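Local atomic coordinates of MIP07328p (Drosophila melanogaster, PDB entry 6FKK), a protein that probably acts as a semaphorin axon guidance cue, binding its receptor through an extracellular sema domain to deliver a chemorepellent signal between cells. Residues L60-T65 / N84-Y89; V88-P93 / Y155-G160; I270-P275 / T387-H392; G280-I285 / A303-D308; L382-T387 / T410-V415. All blocks are in the same frame, centred on the assembly; numbering follows the deposited sequence.

Contact 1: L60-T65 / N84-Y89; sequences LEWHST and NYLRVY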
# COMPACT_ATOMS: atom_id res chain seq x y z
N LEU A 60 19.41 15.85 -5.08
CA LEU A 60 18.93 17.16 -4.66
C LEU A 60 18.98 17.21 -3.14
O LEU A 60 18.32 16.42 -2.46
CB LEU A 60 17.50 17.40 -5.17
CG LEU A 60 16.98 18.84 -5.30
CD1 LEU A 60 15.75 18.86 -6.19
CD2 LEU A 60 16.66 19.45 -3.95
N GLU A 61 19.78 18.14 -2.60
CA GLU A 61 19.98 18.26 -1.17
C GLU A 61 19.21 19.45 -0.62
O GLU A 61 19.11 20.50 -1.27
CB GLU A 61 21.47 18.40 -0.84
CG GLU A 61 22.27 17.12 -1.06
CD GLU A 61 23.73 17.26 -0.66
OE1 GLU A 61 24.28 18.37 -0.77
OE2 GLU A 61 24.33 16.25 -0.23
N TRP A 62 18.66 19.28 0.58
CA TRP A 62 17.81 20.29 1.20
C TRP A 62 17.94 20.14 2.71
O TRP A 62 17.49 19.14 3.27
CB TRP A 62 16.36 20.12 0.74
CG TRP A 62 15.41 21.18 1.21
CD1 TRP A 62 15.70 22.24 2.03
CD2 TRP A 62 14.02 21.29 0.89
NE1 TRP A 62 14.57 23.00 2.23
CE2 TRP A 62 13.53 22.43 1.54
CE3 TRP A 62 13.15 20.53 0.11
CZ2 TRP A 62 12.20 22.83 1.44
CZ3 TRP A 62 11.83 20.93 0.01
CH2 TRP A 62 11.37 22.07 0.67
N HIS A 63 18.56 21.12 3.36
CA HIS A 63 18.88 21.04 4.77
C HIS A 63 18.08 22.06 5.57
O HIS A 63 17.68 23.10 5.05
CB HIS A 63 20.38 21.26 5.01
CG HIS A 63 21.24 20.18 4.45
ND1 HIS A 63 21.69 19.12 5.21
CD2 HIS A 63 21.74 19.98 3.20
CE1 HIS A 63 22.42 18.32 4.45
NE2 HIS A 63 22.47 18.82 3.23
N SER A 64 17.87 21.74 6.85
CA SER A 64 17.19 22.66 7.75
C SER A 64 18.17 23.72 8.23
O SER A 64 19.31 23.42 8.59
CB SER A 64 16.62 21.90 8.95
OG SER A 64 15.62 20.98 8.55
N THR A 65 17.71 24.97 8.23
CA THR A 65 18.52 26.05 8.78
C THR A 65 18.82 25.78 10.24
O THR A 65 18.05 25.13 10.95
CB THR A 65 17.79 27.39 8.63
OG1 THR A 65 16.73 27.46 9.59
CG2 THR A 65 17.21 27.53 7.23
N ASN A 84 15.58 17.31 7.81
CA ASN A 84 14.59 17.57 6.77
C ASN A 84 14.42 16.29 5.95
O ASN A 84 15.11 16.07 4.96
CB ASN A 84 15.01 18.74 5.89
CG ASN A 84 13.94 19.12 4.88
OD1 ASN A 84 12.76 18.87 5.09
ND2 ASN A 84 14.36 19.72 3.77
N TYR A 85 13.48 15.45 6.38
CA TYR A 85 13.16 14.22 5.67
C TYR A 85 12.15 14.54 4.58
O TYR A 85 11.01 14.91 4.88
CB TYR A 85 12.62 13.16 6.63
CG TYR A 85 13.61 12.74 7.70
CD1 TYR A 85 13.71 13.43 8.90
CD2 TYR A 85 14.44 11.64 7.50
CE1 TYR A 85 14.61 13.05 9.87
CE2 TYR A 85 15.35 11.25 8.47
CZ TYR A 85 15.43 11.96 9.65
OH TYR A 85 16.33 11.57 10.62
N LEU A 86 12.56 14.40 3.32
CA LEU A 86 11.65 14.67 2.21
C LEU A 86 10.65 13.53 2.08
O LEU A 86 11.03 12.35 2.08
CB LEU A 86 12.44 14.85 0.91
CG LEU A 86 13.11 16.22 0.72
CD1 LEU A 86 14.40 16.33 1.52
CD2 LEU A 86 13.35 16.49 -0.75
N ARG A 87 9.37 13.88 1.97
CA ARG A 87 8.31 12.88 2.02
C ARG A 87 7.21 13.07 0.98
O ARG A 87 6.32 12.22 0.91
CB ARG A 87 7.66 12.87 3.42
CG ARG A 87 8.52 12.23 4.50
CD ARG A 87 8.63 10.73 4.29
NE ARG A 87 9.40 10.08 5.34
CZ ARG A 87 10.69 9.79 5.24
NH1 ARG A 87 11.36 10.09 4.14
NH2 ARG A 87 11.32 9.19 6.25
N VAL A 88 7.23 14.14 0.19
CA VAL A 88 6.17 14.42 -0.77
C VAL A 88 6.79 14.86 -2.08
O VAL A 88 7.55 15.84 -2.12
CB VAL A 88 5.19 15.49 -0.27
CG1 VAL A 88 4.15 15.81 -1.33
CG2 VAL A 88 4.51 15.04 1.02
N TYR A 89 6.47 14.15 -3.17
CA TYR A 89 6.89 14.53 -4.51
C TYR A 89 5.70 14.44 -5.46
O TYR A 89 4.89 13.52 -5.36
CB TYR A 89 8.03 13.64 -5.03
CG TYR A 89 8.22 13.73 -6.53
CD1 TYR A 89 8.84 14.83 -7.12
CD2 TYR A 89 7.77 12.72 -7.37
CE1 TYR A 89 9.01 14.92 -8.49
CE2 TYR A 89 7.93 12.79 -8.74
CZ TYR A 89 8.55 13.90 -9.30
OH TYR A 89 8.71 13.97 -10.66
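The amide nitrogen ND2 of Asn84 lies over one face of the Trp62 indole, offset toward the rim and 3.1 Å from Trp62 CG. Ring and amide planes stand 83° apart, so the amide meets the pi system with its NH2 end and not with its flat side. The same ND2 donates to the backbone O of Trp62 at 3.2 Å, a bent bond in which the nitrogen sits above the carbonyl plane. Both side chains are placed alike, each with CG anti to its own backbone N. Farther along the ring, Leu86 CD2 comes obliquely to Trp62 CE3 at 4.1 Å, and Ser64 OG lies 3.5 Å from Asn84 CB. Farther out, Ser64 OG is hydrogen-bonded to Asn103 and Ser104, Asn84 OD1 takes a weak bond from Asn103 N, and Arg110 makes a cation-pi contact with the indole. The arrangement joins the end of strand 56-61 to the start of strand 86-91, in successive sheets of the sema beta propeller. An alanine in place of Trp62 would remove the indole and would probably cost the Asn84 amide the aromatic face its NH2 group meets and Leu86 CD2 its apolar neighbour. With OD1 weakly accepting at one end and ND2 shared between a carbonyl oxygen and an electron-rich ring at the other, this buried amide has partners at both ends that would probably favour one orientation.

Contact 2: V88-P93 / Y155-G160; sequences VYALRP and YAFADG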
# COMPACT_ATOMS: atom_id res chain seq x y z
N VAL A 88 7.23 14.14 0.19
CA VAL A 88 6.17 14.42 -0.77
C VAL A 88 6.79 14.86 -2.08
O VAL A 88 7.55 15.84 -2.12
CB VAL A 88 5.19 15.49 -0.27
CG1 VAL A 88 4.15 15.81 -1.33
CG2 VAL A 88 4.51 15.04 1.02
N TYR A 89 6.47 14.15 -3.17
CA TYR A 89 6.89 14.53 -4.51
C TYR A 89 5.70 14.44 -5.46
O TYR A 89 4.89 13.52 -5.36
CB TYR A 89 8.03 13.64 -5.03
CG TYR A 89 8.22 13.73 -6.53
CD1 TYR A 89 8.84 14.83 -7.12
CD2 TYR A 89 7.77 12.72 -7.37
CE1 TYR A 89 9.01 14.92 -8.49
CE2 TYR A 89 7.93 12.79 -8.74
CZ TYR A 89 8.55 13.90 -9.30
OH TYR A 89 8.71 13.97 -10.66
N ALA A 90 5.62 15.40 -6.38
CA ALA A 90 4.56 15.41 -7.38
C ALA A 90 5.02 16.22 -8.58
O ALA A 90 5.61 17.29 -8.43
CB ALA A 90 3.26 15.99 -6.81
N LEU A 91 4.76 15.69 -9.77
CA LEU A 91 5.07 16.38 -11.03
C LEU A 91 3.82 17.16 -11.43
O LEU A 91 2.85 16.59 -11.94
CB LEU A 91 5.49 15.38 -12.10
CG LEU A 91 5.83 15.93 -13.49
CD1 LEU A 91 7.01 16.88 -13.42
CD2 LEU A 91 6.12 14.78 -14.45
N ARG A 92 3.85 18.47 -11.19
CA ARG A 92 2.69 19.31 -11.44
C ARG A 92 2.36 19.37 -12.93
O ARG A 92 3.22 19.11 -13.77
CB ARG A 92 2.94 20.72 -10.90
CG ARG A 92 2.86 20.83 -9.38
CD ARG A 92 2.65 22.28 -8.97
NE ARG A 92 1.37 22.78 -9.47
CZ ARG A 92 1.10 24.07 -9.65
NH1 ARG A 92 2.02 24.99 -9.39
NH2 ARG A 92 -0.09 24.44 -10.10
N PRO A 93 1.11 19.70 -13.28
CA PRO A 93 0.74 19.79 -14.70
C PRO A 93 1.49 20.86 -15.48
O PRO A 93 1.45 20.85 -16.71
CB PRO A 93 -0.76 20.08 -14.66
CG PRO A 93 -1.01 20.63 -13.29
CD PRO A 93 -0.05 19.91 -12.40
N TYR A 155 -0.16 10.37 0.89
CA TYR A 155 -0.69 11.45 0.07
C TYR A 155 -1.00 10.90 -1.32
O TYR A 155 -0.67 9.76 -1.64
CB TYR A 155 0.29 12.62 -0.02
CG TYR A 155 1.52 12.33 -0.86
CD1 TYR A 155 2.61 11.65 -0.33
CD2 TYR A 155 1.58 12.73 -2.19
CE1 TYR A 155 3.72 11.38 -1.10
CE2 TYR A 155 2.70 12.46 -2.97
CZ TYR A 155 3.76 11.79 -2.42
OH TYR A 155 4.88 11.52 -3.18
N ALA A 156 -1.61 11.75 -2.14
CA ALA A 156 -1.93 11.40 -3.52
C ALA A 156 -2.20 12.67 -4.30
O ALA A 156 -3.03 13.49 -3.87
CB ALA A 156 -3.14 10.46 -3.59
N PHE A 157 -1.52 12.84 -5.43
CA PHE A 157 -1.67 14.01 -6.28
C PHE A 157 -2.63 13.65 -7.42
O PHE A 157 -2.27 12.91 -8.33
CB PHE A 157 -0.32 14.47 -6.82
CG PHE A 157 -0.34 15.84 -7.43
CD1 PHE A 157 -0.21 16.97 -6.63
CD2 PHE A 157 -0.46 16.01 -8.80
CE1 PHE A 157 -0.22 18.23 -7.18
CE2 PHE A 157 -0.47 17.28 -9.36
CZ PHE A 157 -0.35 18.39 -8.54
N ALA A 158 -3.85 14.18 -7.35
CA ALA A 158 -4.91 13.84 -8.29
C ALA A 158 -5.49 15.10 -8.91
O ALA A 158 -5.92 16.01 -8.20
CB ALA A 158 -6.01 13.03 -7.60
N ASP A 159 -5.51 15.13 -10.25
CA ASP A 159 -6.11 16.23 -11.02
C ASP A 159 -5.56 17.59 -10.58
O ASP A 159 -6.30 18.57 -10.45
CB ASP A 159 -7.64 16.20 -10.92
CG ASP A 159 -8.26 15.15 -11.81
OD1 ASP A 159 -7.50 14.34 -12.39
OD2 ASP A 159 -9.50 15.13 -11.92
N GLY A 160 -4.25 17.64 -10.36
CA GLY A 160 -3.56 18.88 -10.07
C GLY A 160 -3.61 19.35 -8.63
O GLY A 160 -3.15 20.46 -8.34
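Two aromatic rings from strand 155-158 reach across to strand 88-91, and Ala90 CB sits over the face of one of them, 3.6 Å from Phe157 CD1 in a CH-pi contact. These are the first strands of consecutive sheets in the sema beta propeller. They run nearly parallel, 12° apart, but their axes stay 7.9 Å from each other, a gap bridged by side chains. Phe157, with CG anti to its backbone N, also presents a ring edge to Pro93 CD, 4.0 Å from Phe157 CE2, while Arg92 CG approaches Phe157 CZ obliquely. The second ring, Tyr155, receives Val88 CG1 almost centrally over its face, 4.0 Å from the centroid. Its CG lies between the backbone N and the carbonyl carbon (chi1 72°), which raises the ring from its own strand toward the other. Leu162 of the neighbouring strand 161-165 touches both Val88 and Tyr155. At the outer margin the Arg92 guanidinium turns to a salt bridge with Glu96, and Tyr89, its CB directed away from strand 155-158, touches an N-linked glycan. The polar edge between the segments is the tip of Tyr155: its OH donates to Tyr89 O at 3.0 Å, lying in the carbonyl plane on a lone pair, with a C=O...OH angle of 125°.

Contact 3: I270-P275 / T387-H392; sequences IQAISP and TAIAVH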
# COMPACT_ATOMS: atom_id res chain seq x y z
N ILE A 270 -4.25 -3.21 9.09
CA ILE A 270 -3.62 -3.13 7.78
C ILE A 270 -2.24 -2.49 7.92
O ILE A 270 -2.01 -1.64 8.79
CB ILE A 270 -4.52 -2.35 6.80
CG1 ILE A 270 -4.03 -2.51 5.36
CG2 ILE A 270 -4.57 -0.88 7.18
CD1 ILE A 270 -5.02 -2.01 4.34
N GLN A 271 -1.31 -2.91 7.06
CA GLN A 271 0.08 -2.50 7.20
C GLN A 271 0.62 -1.89 5.91
O GLN A 271 1.49 -1.02 5.95
CB GLN A 271 0.95 -3.68 7.63
CG GLN A 271 0.61 -4.24 9.00
CD GLN A 271 0.96 -3.28 10.12
OE1 GLN A 271 1.92 -2.52 10.03
NE2 GLN A 271 0.16 -3.30 11.19
N ALA A 272 0.12 -2.36 4.77
CA ALA A 272 0.59 -1.88 3.48
C ALA A 272 -0.42 -2.24 2.40
O ALA A 272 -1.19 -3.20 2.55
CB ALA A 272 1.96 -2.47 3.12
N ILE A 273 -0.42 -1.46 1.32
CA ILE A 273 -1.23 -1.74 0.15
C ILE A 273 -0.37 -1.59 -1.10
O ILE A 273 0.69 -0.95 -1.08
CB ILE A 273 -2.47 -0.83 0.04
CG1 ILE A 273 -2.05 0.63 -0.19
CG2 ILE A 273 -3.34 -0.95 1.28
CD1 ILE A 273 -3.20 1.54 -0.55
N SER A 274 -0.83 -2.18 -2.18
CA SER A 274 -0.23 -2.07 -3.49
C SER A 274 -1.03 -1.12 -4.35
O SER A 274 -2.18 -0.78 -4.02
CB SER A 274 -0.17 -3.45 -4.16
OG SER A 274 -1.47 -3.91 -4.48
N PRO A 275 -0.47 -0.64 -5.46
CA PRO A 275 -1.28 0.13 -6.42
C PRO A 275 -2.40 -0.73 -6.98
O PRO A 275 -2.43 -1.95 -6.81
CB PRO A 275 -0.28 0.52 -7.51
CG PRO A 275 1.06 0.44 -6.85
CD PRO A 275 0.95 -0.67 -5.85
N THR A 387 5.15 -7.06 6.08
CA THR A 387 5.25 -5.60 6.17
C THR A 387 5.05 -4.90 4.83
O THR A 387 4.58 -3.76 4.80
CB THR A 387 6.61 -5.20 6.75
OG1 THR A 387 7.67 -5.74 5.95
CG2 THR A 387 6.75 -5.71 8.18
N ALA A 388 5.40 -5.55 3.71
CA ALA A 388 5.37 -4.92 2.40
C ALA A 388 4.62 -5.81 1.41
O ALA A 388 4.37 -6.99 1.67
CB ALA A 388 6.78 -4.62 1.89
N ILE A 389 4.28 -5.23 0.26
CA ILE A 389 3.49 -5.92 -0.75
C ILE A 389 3.84 -5.35 -2.12
O ILE A 389 4.11 -4.16 -2.26
CB ILE A 389 1.98 -5.78 -0.45
CG1 ILE A 389 1.13 -6.55 -1.46
CG2 ILE A 389 1.58 -4.31 -0.39
CD1 ILE A 389 1.02 -8.02 -1.17
N ALA A 390 3.86 -6.23 -3.12
CA ALA A 390 4.07 -5.85 -4.51
C ALA A 390 3.58 -6.99 -5.38
O ALA A 390 3.61 -8.15 -4.97
CB ALA A 390 5.55 -5.54 -4.80
N VAL A 391 3.10 -6.65 -6.58
CA VAL A 391 2.46 -7.61 -7.47
C VAL A 391 3.04 -7.49 -8.87
O VAL A 391 3.20 -6.38 -9.39
CB VAL A 391 0.93 -7.40 -7.51
CG1 VAL A 391 0.28 -8.40 -8.46
CG2 VAL A 391 0.33 -7.53 -6.12
N HIS A 392 3.35 -8.64 -9.48
CA HIS A 392 3.60 -8.74 -10.91
C HIS A 392 2.35 -9.33 -11.55
O HIS A 392 2.15 -10.55 -11.49
CB HIS A 392 4.82 -9.61 -11.20
CG HIS A 392 5.19 -9.68 -12.65
ND1 HIS A 392 6.24 -10.44 -13.12
CD2 HIS A 392 4.65 -9.09 -13.74
CE1 HIS A 392 6.34 -10.31 -14.43
NE2 HIS A 392 5.38 -9.49 -14.83
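Ile389 fills the junction where strand 387-392 passes strand 270-273, two strands from different sheets of the sema beta propeller. They cross at -30° with axes 5.9 Å apart at closest, and side chains bridge them. The CB of Ile389 is directed at the other segment and sends its two branches different ways. Ile389 CG2, between the backbone N and the carbonyl carbon, does most of the touching: it packs against the peptide that joins Ile273 to Ser274, 3.4 Å from Ile273 C and 3.7 Å from Ser274 N, with Ala272 CB at 4.0 Å. Ile389 CG1, anti to the backbone N (chi1 -178°), comes 4.3 Å from Ser274 CB. From there chi2 of 82° swings CD1 off, away from segment 270-275. Val288 of strand 282-290 and Ile406 of strand 402-410 pack on the same isoleucine. Toward the start of the strand Ala272 CB also meets the backbone, 3.4 Å from Thr387 O. Here Thr387 and Ala388 both face Gly409 in a classic beta bulge, and Thr387 OG1 is hydrogen-bonded to Ile450 O. At the other end Val391 CG2 comes within 4.4 Å of Ser274 OG. That hydroxyl is also hydrogen-bonded to Tyr286 N, and it donates to Pro275 O at 3.2 Å, in the carbonyl plane on a lone pair.

Contact 4: G280-I285 / A303-D308; sequences GSKSLI and AFNVDD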
# COMPACT_ATOMS: atom_id res chain seq x y z
N GLY A 280 -7.23 -9.02 -15.51
CA GLY A 280 -8.37 -9.25 -16.38
C GLY A 280 -9.34 -8.08 -16.33
O GLY A 280 -8.94 -6.91 -16.37
N SER A 281 -10.63 -8.40 -16.23
CA SER A 281 -11.66 -7.38 -16.16
C SER A 281 -11.83 -6.80 -14.76
O SER A 281 -12.71 -5.96 -14.55
CB SER A 281 -13.00 -7.96 -16.63
OG SER A 281 -13.42 -9.01 -15.78
N LYS A 282 -11.00 -7.22 -13.80
CA LYS A 282 -11.16 -6.84 -12.41
C LYS A 282 -10.00 -5.97 -11.95
O LYS A 282 -8.84 -6.26 -12.27
CB LYS A 282 -11.27 -8.08 -11.52
CG LYS A 282 -12.33 -9.06 -11.98
CD LYS A 282 -12.47 -10.23 -11.03
CE LYS A 282 -13.52 -11.21 -11.52
NZ LYS A 282 -14.82 -10.53 -11.76
N SER A 283 -10.32 -4.90 -11.22
CA SER A 283 -9.33 -4.01 -10.63
C SER A 283 -9.15 -4.39 -9.17
O SER A 283 -10.12 -4.37 -8.40
CB SER A 283 -9.75 -2.55 -10.77
OG SER A 283 -10.09 -2.24 -12.11
N LEU A 284 -7.93 -4.75 -8.79
CA LEU A 284 -7.65 -5.31 -7.47
C LEU A 284 -6.69 -4.42 -6.70
O LEU A 284 -5.86 -3.71 -7.27
CB LEU A 284 -7.05 -6.71 -7.59
CG LEU A 284 -8.00 -7.90 -7.46
CD1 LEU A 284 -9.24 -7.74 -8.33
CD2 LEU A 284 -7.27 -9.19 -7.80
N ILE A 285 -6.81 -4.47 -5.37
CA ILE A 285 -5.88 -3.84 -4.45
C ILE A 285 -5.45 -4.90 -3.44
O ILE A 285 -6.29 -5.43 -2.70
CB ILE A 285 -6.48 -2.63 -3.73
CG1 ILE A 285 -6.71 -1.48 -4.71
CG2 ILE A 285 -5.58 -2.18 -2.59
CD1 ILE A 285 -7.22 -0.21 -4.06
N ALA A 303 -6.84 -9.44 -0.85
CA ALA A 303 -7.07 -8.65 -2.04
C ALA A 303 -8.51 -8.17 -2.05
O ALA A 303 -9.42 -8.91 -1.65
CB ALA A 303 -6.78 -9.45 -3.31
N PHE A 304 -8.72 -6.93 -2.49
CA PHE A 304 -10.05 -6.33 -2.51
C PHE A 304 -10.36 -5.83 -3.91
O PHE A 304 -9.50 -5.24 -4.57
CB PHE A 304 -10.15 -5.19 -1.50
CG PHE A 304 -10.02 -5.64 -0.07
CD1 PHE A 304 -8.78 -5.71 0.54
CD2 PHE A 304 -11.14 -5.98 0.66
CE1 PHE A 304 -8.66 -6.12 1.85
CE2 PHE A 304 -11.03 -6.39 1.97
CZ PHE A 304 -9.79 -6.46 2.57
N ASN A 305 -11.59 -6.06 -4.35
CA ASN A 305 -12.04 -5.58 -5.65
C ASN A 305 -12.47 -4.12 -5.53
O ASN A 305 -13.25 -3.77 -4.64
CB ASN A 305 -13.20 -6.44 -6.17
CG ASN A 305 -13.49 -6.22 -7.64
OD1 ASN A 305 -13.30 -5.12 -8.17
ND2 ASN A 305 -13.95 -7.27 -8.32
N VAL A 306 -11.93 -3.27 -6.41
CA VAL A 306 -12.25 -1.85 -6.37
C VAL A 306 -13.74 -1.62 -6.57
O VAL A 306 -14.32 -0.68 -6.01
CB VAL A 306 -11.40 -1.08 -7.40
CG1 VAL A 306 -11.73 0.40 -7.39
CG2 VAL A 306 -9.92 -1.31 -7.13
N ASP A 307 -14.39 -2.46 -7.37
CA ASP A 307 -15.83 -2.35 -7.55
C ASP A 307 -16.58 -2.72 -6.27
O ASP A 307 -17.68 -2.20 -6.03
CB ASP A 307 -16.29 -3.22 -8.72
CG ASP A 307 -15.67 -2.80 -10.04
OD1 ASP A 307 -15.58 -1.58 -10.30
OD2 ASP A 307 -15.27 -3.69 -10.82
N ASP A 308 -16.01 -3.60 -5.45
CA ASP A 308 -16.62 -3.92 -4.16
C ASP A 308 -16.38 -2.82 -3.14
O ASP A 308 -17.24 -2.58 -2.28
CB ASP A 308 -16.09 -5.25 -3.63
CG ASP A 308 -16.67 -6.45 -4.36
OD1 ASP A 308 -17.77 -6.31 -4.93
OD2 ASP A 308 -16.02 -7.52 -4.36
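The open end of the beta hairpin formed by strands 282-290 and 298-305 runs straight into helix 306-312, and Asn305 is the N-cap between them. Ile285 and Phe304 form a hydrogen-bonded antiparallel pair, Ile285 N to Phe304 O and Phe304 N to Ile285 O each at 2.9 Å. Leu284 and Asn305 follow as a non-hydrogen-bonded pair. The next bond already uses a helical residue: Val306 N donates to Ser283 O at 2.9 Å, almost straight at 177° and in the carbonyl plane. Val306 CG2 settles between Ser283 CB, 3.8 Å away, and Ile285 CG1 at 4.0 Å, while Ser283 OG is hydrogen-bonded to Arg203. Asn305 carries CG anti to its backbone N (chi1 -166°), and OD1 accepts from Asp307 N at 3.0 Å from above the amide plane. An alanine at Asn305 would lose that acceptor and would probably leave the first turn of the helix less well capped. Asp307 N and Val306 N, two N-H groups at the helix start, are thus each given an acceptor, one from the Asn305 side chain and one from the backbone of the partner strand.

Contact 5: L382-T387 / T410-V415; sequences LHHRLT and TDDGKV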
# COMPACT_ATOMS: atom_id res chain seq x y z
N LEU A 382 4.27 -17.32 13.93
CA LEU A 382 5.61 -17.27 13.38
C LEU A 382 6.37 -16.10 13.99
O LEU A 382 5.79 -15.14 14.50
CB LEU A 382 5.58 -17.14 11.85
CG LEU A 382 4.85 -18.27 11.13
CD1 LEU A 382 4.82 -18.02 9.63
CD2 LEU A 382 5.49 -19.61 11.45
N HIS A 383 7.70 -16.19 13.93
CA HIS A 383 8.57 -15.19 14.53
C HIS A 383 8.78 -13.96 13.64
O HIS A 383 9.76 -13.24 13.82
CB HIS A 383 9.92 -15.81 14.89
CG HIS A 383 9.84 -16.87 15.94
ND1 HIS A 383 9.21 -16.67 17.15
CD2 HIS A 383 10.31 -18.14 15.97
CE1 HIS A 383 9.29 -17.77 17.87
NE2 HIS A 383 9.96 -18.68 17.18
N HIS A 384 7.88 -13.72 12.69
CA HIS A 384 7.98 -12.53 11.85
C HIS A 384 6.60 -12.16 11.33
O HIS A 384 5.70 -13.01 11.23
CB HIS A 384 8.96 -12.74 10.68
CG HIS A 384 8.58 -13.87 9.77
ND1 HIS A 384 9.25 -15.08 9.76
CD2 HIS A 384 7.62 -13.97 8.82
CE1 HIS A 384 8.71 -15.87 8.86
NE2 HIS A 384 7.71 -15.23 8.28
N ARG A 385 6.44 -10.89 11.00
CA ARG A 385 5.20 -10.36 10.45
C ARG A 385 5.45 -9.81 9.05
O ARG A 385 6.55 -9.33 8.74
CB ARG A 385 4.62 -9.25 11.34
CG ARG A 385 4.31 -9.67 12.77
CD ARG A 385 3.95 -8.47 13.63
NE ARG A 385 3.52 -8.84 14.97
CZ ARG A 385 2.25 -8.99 15.33
NH1 ARG A 385 1.28 -8.78 14.45
NH2 ARG A 385 1.95 -9.33 16.58
N LEU A 386 4.43 -9.86 8.20
CA LEU A 386 4.51 -9.27 6.88
C LEU A 386 4.41 -7.75 6.96
O LEU A 386 3.68 -7.21 7.80
CB LEU A 386 3.42 -9.82 5.97
CG LEU A 386 3.43 -11.32 5.68
CD1 LEU A 386 2.29 -11.68 4.73
CD2 LEU A 386 4.76 -11.78 5.11
N THR A 387 5.15 -7.06 6.08
CA THR A 387 5.25 -5.60 6.17
C THR A 387 5.05 -4.90 4.83
O THR A 387 4.58 -3.76 4.80
CB THR A 387 6.61 -5.20 6.75
OG1 THR A 387 7.67 -5.74 5.95
CG2 THR A 387 6.75 -5.71 8.18
N THR A 410 8.89 -9.04 5.02
CA THR A 410 8.71 -9.20 6.46
C THR A 410 9.58 -8.20 7.21
O THR A 410 10.49 -7.58 6.66
CB THR A 410 9.04 -10.63 6.91
OG1 THR A 410 10.46 -10.83 6.83
CG2 THR A 410 8.34 -11.64 6.03
N ASP A 411 9.28 -8.05 8.51
CA ASP A 411 10.17 -7.32 9.40
C ASP A 411 11.45 -8.09 9.68
O ASP A 411 12.39 -7.53 10.25
CB ASP A 411 9.46 -6.99 10.72
CG ASP A 411 8.91 -8.23 11.42
OD1 ASP A 411 9.14 -9.35 10.93
OD2 ASP A 411 8.23 -8.07 12.46
N ASP A 412 11.50 -9.37 9.29
CA ASP A 412 12.70 -10.19 9.41
C ASP A 412 13.69 -9.90 8.29
O ASP A 412 14.90 -10.08 8.48
CB ASP A 412 12.29 -11.67 9.41
CG ASP A 412 13.39 -12.58 9.92
OD1 ASP A 412 14.50 -12.10 10.22
OD2 ASP A 412 13.13 -13.80 10.03
N GLY A 413 13.21 -9.43 7.14
CA GLY A 413 14.05 -9.25 5.97
C GLY A 413 13.85 -10.29 4.89
O GLY A 413 14.64 -10.32 3.94
N LYS A 414 12.83 -11.13 5.00
CA LYS A 414 12.56 -12.16 4.01
C LYS A 414 11.56 -11.67 2.98
O LYS A 414 10.80 -10.73 3.21
CB LYS A 414 12.03 -13.43 4.68
CG LYS A 414 12.87 -13.94 5.85
CD LYS A 414 12.46 -15.35 6.25
CE LYS A 414 13.09 -15.76 7.57
NZ LYS A 414 14.57 -15.57 7.57
N VAL A 415 11.56 -12.33 1.82
CA VAL A 415 10.64 -12.04 0.74
C VAL A 415 9.97 -13.35 0.32
O VAL A 415 10.65 -14.36 0.14
CB VAL A 415 11.35 -11.39 -0.46
CG1 VAL A 415 10.39 -11.27 -1.64
CG2 VAL A 415 11.90 -10.03 -0.07
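Leu386 and Thr410 face each other as an antiparallel non-hydrogen-bonded pair, CA to CA 4.2 Å, with diverging side chains, and just before this pair Arg385 is gripped through both ends of its backbone by Asp411. Arg385 O accepts from Asp411 N at 3.0 Å, nearly along the C=O axis. Arg385 N donates to Asp411 OD1 at 3.1 Å, meeting the carboxylate from above its plane; the Asp411 side chain is brought there by a CG lying between the backbone N and the carbonyl carbon (chi1 56°). Thr410 serves two sides. Its OG1 turns into the tight turn, accepting from Lys414 N at 3.0 Å and more weakly from Asp412 N and Gly413 N. Its CG2 points the other way, between His384 CD2 and Leu386 CD2, each 3.7 Å off. The His384 imidazole crosses this methyl obliquely, and His384 CB rests 3.7 Å from Asp412 CB. Asp412 OD2 also pairs with Lys414 NZ in a salt bridge of 3.4 Å, and that ammonium has further partners in Gln442 and Thr11. His384 NE2 has a weak hydrogen bond with Lys379 NZ; Asp412 OD2 near ND1 would probably favour a protonated ring, whereas the two lysines would oppose it. Beyond the pair, Thr387 CG2 lies 3.5 Å from Asp411 N. The turn connects strands 402-410 and 414-423 of one propeller sheet. Leu386 packs on Val288 and Val301 of strands 282-290 and 298-305, Arg385 on Ser299, and Val415 on Leu462 and Val464 of strand 461-465.

In the fold
From the N terminus, contact 1 closes a short loop containing helix 66-74 and brings strand 56-61 to strand 86-91. Contact 2 opens on that same strand, sharing Val88 and Tyr89, and closes a longer loop onto strand 154-158, so three successive sheets are tied in turn. Contact 3, near the centre of the chain, joins strand 265-279 to strand 386-396 across more than a hundred residues. Contact 4, the hairpin end, is nested inside that loop and touches contact 3 where Ile285 CG2 meets Ser274 O. Contact 5 opens before contact 3 closes, so they cross and share Thr387; it ties the start of strand 386-396 to the turn between strands 402-410 and 414-423, within one sheet.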